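Local coordinates for ribokinase (Staphylococcus aureus, PDB 3RY7), which catalyses the magnesium-dependent transfer of phosphate from ATP to O-5 of D-ribose, giving ribose 5-phosphate, with activation by monovalent cations, at residues T188-I196 with K205-S213. Residues are numbered along the deposited sequence; the frame is centred on the assembly and turned at random.
Sequences TEAELLSGI and KDNANYFLS
Ser194 lies against Tyr210 where the last turn of helix 188-194 meets helix 205-213. Its CA sits over one face of the Tyr210 ring, 4.1 Å from the centroid and 21° off the normal, a CH-pi contact. With CG anti to the backbone N (chi1 168°), Tyr210 sends its ring along the end of the other helix, where a water joins its OH (2.6 Å) to Leu193 O (3.1 Å). Phe211 receives Leu193 CB at its ring edge, 3.8 Å from CZ; these two side chains cross at about a right angle. Ser194 OG donates to Ala190 O at 3.1 Å from above the carbonyl plane. It also accepts from Ile196 N at 2.8 Å, an ST turn that carries the chain out of the helix through Gly195. At the end of the turn, Ile196 lays its CD1 on Asp206 CB at 3.9 Å, while the Asn207 side chain lies among Ala190, Ser194 and Ile196. The helix axes cross at 55° and come within 10.1 Å. Ala190 lies about 6 Å, between side chains, from ATP-binding Asn186. Both helices pack on the large sheet of this pfkB-family alpha/beta fold: Leu193 and Phe211 on Ile183, Phe211 also on Val219, and Asn207 on Ile221.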
loop_
_atom_site.group_PDB
_atom_site.type_symbol
_atom_site.label_atom_id
_atom_site.label_comp_id
_atom_site.label_asym_id
_atom_site.label_seq_id
_atom_site.Cartn_x
_atom_site.Cartn_y
_atom_site.Cartn_z
ATOM N N THR A 188 27.233 1.339 -8.283
ATOM C CA THR A 188 27.473 2.150 -9.462
ATOM C C THR A 188 28.187 3.442 -9.079
ATOM O O THR A 188 29.112 3.880 -9.766
ATOM C CB THR A 188 26.154 2.460 -10.190
ATOM O OG1 THR A 188 25.355 1.268 -10.248
ATOM C CG2 THR A 188 26.434 2.956 -11.591
ATOM N N GLU A 189 27.761 4.032 -7.965
ATOM C CA GLU A 189 28.351 5.272 -7.457
ATOM C C GLU A 189 29.783 5.060 -6.954
ATOM O O GLU A 189 30.653 5.902 -7.174
ATOM C CB GLU A 189 27.459 5.872 -6.360
ATOM C CG GLU A 189 26.162 6.491 -6.915
ATOM C CD GLU A 189 24.927 6.237 -6.049
ATOM O OE1 GLU A 189 25.053 5.857 -4.859
ATOM O OE2 GLU A 189 23.810 6.435 -6.579
ATOM N N ALA A 190 30.020 3.931 -6.292
ATOM C CA ALA A 190 31.359 3.573 -5.839
ATOM C C ALA A 190 32.351 3.562 -7.002
ATOM O O ALA A 190 33.415 4.188 -6.929
ATOM C CB ALA A 190 31.336 2.234 -5.148
ATOM N N GLU A 191 32.001 2.858 -8.046
ATOM C CA GLU A 191 32.890 2.685 -9.223
ATOM C C GLU A 191 33.164 3.961 -9.989
ATOM O O GLU A 191 34.199 4.102 -10.563
ATOM C CB GLU A 191 32.306 1.680 -10.215
ATOM C CG GLU A 191 31.809 0.415 -9.571
ATOM C CD GLU A 191 31.036 -0.472 -10.534
ATOM O OE1 GLU A 191 31.194 -0.295 -11.781
ATOM O OE2 GLU A 191 30.276 -1.341 -10.025
ATOM N N LEU A 192 32.237 4.889 -10.004
ATOM C CA LEU A 192 32.455 6.172 -10.660
ATOM C C LEU A 192 33.454 7.005 -9.859
ATOM O O LEU A 192 34.232 7.785 -10.419
ATOM C CB LEU A 192 31.138 6.935 -10.831
ATOM C CG LEU A 192 31.312 8.383 -11.298
ATOM C CD1 LEU A 192 31.987 8.448 -12.674
ATOM C CD2 LEU A 192 29.980 9.119 -11.310
ATOM N N LEU A 193 33.426 6.842 -8.541
ATOM C CA LEU A 193 34.307 7.614 -7.679
ATOM C C LEU A 193 35.700 6.972 -7.559
ATOM O O LEU A 193 36.715 7.672 -7.599
ATOM C CB LEU A 193 33.669 7.801 -6.298
ATOM C CG LEU A 193 32.359 8.601 -6.221
ATOM C CD1 LEU A 193 31.898 8.755 -4.778
ATOM C CD2 LEU A 193 32.513 9.968 -6.873
ATOM N N SER A 194 35.742 5.648 -7.420
ATOM C CA SER A 194 37.001 4.933 -7.215
ATOM C C SER A 194 37.676 4.536 -8.525
ATOM O O SER A 194 38.896 4.388 -8.579
ATOM C CB SER A 194 36.759 3.666 -6.407
ATOM O OG SER A 194 36.132 2.702 -7.222
ATOM N N GLY A 195 36.875 4.350 -9.572
ATOM C CA GLY A 195 37.381 3.854 -10.841
ATOM C C GLY A 195 37.394 2.337 -10.824
ATOM O O GLY A 195 37.742 1.703 -11.824
ATOM N N ILE A 196 37.000 1.762 -9.686
ATOM C CA ILE A 196 37.042 0.313 -9.466
ATOM C C ILE A 196 35.659 -0.322 -9.388
ATOM O O ILE A 196 34.895 -0.026 -8.466
ATOM C CB ILE A 196 37.730 -0.041 -8.140
ATOM C CG1 ILE A 196 39.138 0.549 -8.073
ATOM C CG2 ILE A 196 37.768 -1.548 -7.963
ATOM C CD1 ILE A 196 39.737 0.480 -6.691
ATOM N N LYS A 205 36.881 -4.356 -0.931
ATOM C CA LYS A 205 38.044 -3.970 -0.183
ATOM C C LYS A 205 38.806 -2.908 -0.943
ATOM O O LYS A 205 39.231 -1.954 -0.378
ATOM C CB LYS A 205 38.963 -5.153 -0.013
ATOM C CG LYS A 205 38.692 -6.017 1.147
ATOM C CD LYS A 205 39.671 -7.220 1.152
ATOM C CE LYS A 205 39.157 -8.424 1.948
ATOM N NZ LYS A 205 39.856 -9.687 1.595
ATOM N N ASP A 206 38.991 -3.107 -2.227
ATOM C CA ASP A 206 39.742 -2.149 -3.041
ATOM C C ASP A 206 39.065 -0.772 -3.080
ATOM O O ASP A 206 39.729 0.262 -3.029
ATOM C CB ASP A 206 39.932 -2.680 -4.466
ATOM C CG ASP A 206 40.791 -3.940 -4.518
ATOM O OD1 ASP A 206 41.636 -4.132 -3.609
ATOM O OD2 ASP A 206 40.619 -4.735 -5.471
ATOM N N ASN A 207 37.739 -0.776 -3.193
ATOM C CA ASN A 207 36.936 0.451 -3.123
ATOM C C ASN A 207 37.085 1.152 -1.778
ATOM O O ASN A 207 37.504 2.311 -1.716
ATOM C CB ASN A 207 35.454 0.145 -3.422
ATOM C CG ASN A 207 35.122 0.305 -4.887
ATOM O OD1 ASN A 207 35.216 -0.641 -5.674
ATOM N ND2 ASN A 207 34.770 1.517 -5.269
ATOM N N ALA A 208 36.778 0.434 -0.702
ATOM C CA ALA A 208 36.988 0.963 0.637
ATOM C C ALA A 208 38.369 1.615 0.774
ATOM O O ALA A 208 38.495 2.724 1.287
ATOM C CB ALA A 208 36.809 -0.125 1.669
ATOM N N ASN A 209 39.402 0.924 0.302
ATOM C CA ASN A 209 40.771 1.398 0.469
ATOM C C ASN A 209 41.009 2.703 -0.260
ATOM O O ASN A 209 41.757 3.571 0.211
ATOM C CB ASN A 209 41.782 0.334 0.028
ATOM C CG ASN A 209 42.053 -0.689 1.119
ATOM O OD1 ASN A 209 42.003 -0.368 2.308
ATOM N ND2 ASN A 209 42.344 -1.925 0.720
ATOM N N TYR A 210 40.368 2.843 -1.413
ATOM C CA TYR A 210 40.401 4.107 -2.114
ATOM C C TYR A 210 39.820 5.204 -1.231
ATOM O O TYR A 210 40.468 6.232 -1.014
ATOM C CB TYR A 210 39.636 4.057 -3.432
ATOM C CG TYR A 210 39.458 5.449 -3.970
ATOM C CD1 TYR A 210 38.249 6.119 -3.829
ATOM C CD2 TYR A 210 40.525 6.128 -4.558
ATOM C CE1 TYR A 210 38.089 7.406 -4.296
ATOM C CE2 TYR A 210 40.379 7.425 -5.025
ATOM C CZ TYR A 210 39.156 8.059 -4.894
ATOM O OH TYR A 210 38.991 9.348 -5.349
ATOM N N PHE A 211 38.608 4.991 -0.710
ATOM C CA PHE A 211 37.961 6.030 0.104
ATOM C C PHE A 211 38.728 6.356 1.383
ATOM O O PHE A 211 38.895 7.525 1.727
ATOM C CB PHE A 211 36.472 5.729 0.383
ATOM C CG PHE A 211 35.635 5.715 -0.865
ATOM C CD1 PHE A 211 35.526 6.851 -1.647
ATOM C CD2 PHE A 211 35.011 4.560 -1.287
ATOM C CE1 PHE A 211 34.791 6.847 -2.807
ATOM C CE2 PHE A 211 34.275 4.548 -2.449
ATOM C CZ PHE A 211 34.163 5.700 -3.213
ATOM N N LEU A 212 39.192 5.326 2.080
ATOM C CA LEU A 212 39.998 5.537 3.269
ATOM C C LEU A 212 41.236 6.361 2.931
ATOM O O LEU A 212 41.619 7.250 3.691
ATOM C CB LEU A 212 40.392 4.206 3.902
ATOM C CG LEU A 212 39.234 3.402 4.502
ATOM C CD1 LEU A 212 39.617 1.924 4.623
ATOM C CD2 LEU A 212 38.804 3.978 5.845
ATOM N N SER A 213 41.848 6.088 1.786
ATOM C CA SER A 213 43.110 6.753 1.463
ATOM C C SER A 213 42.911 8.252 1.238
ATOM O O SER A 213 43.848 9.039 1.385
ATOM C CB SER A 213 43.800 6.116 0.250
ATOM O OG SER A 213 43.282 6.611 -0.976
HETATM O O HOH W 1 36.712 10.363 -6.156
#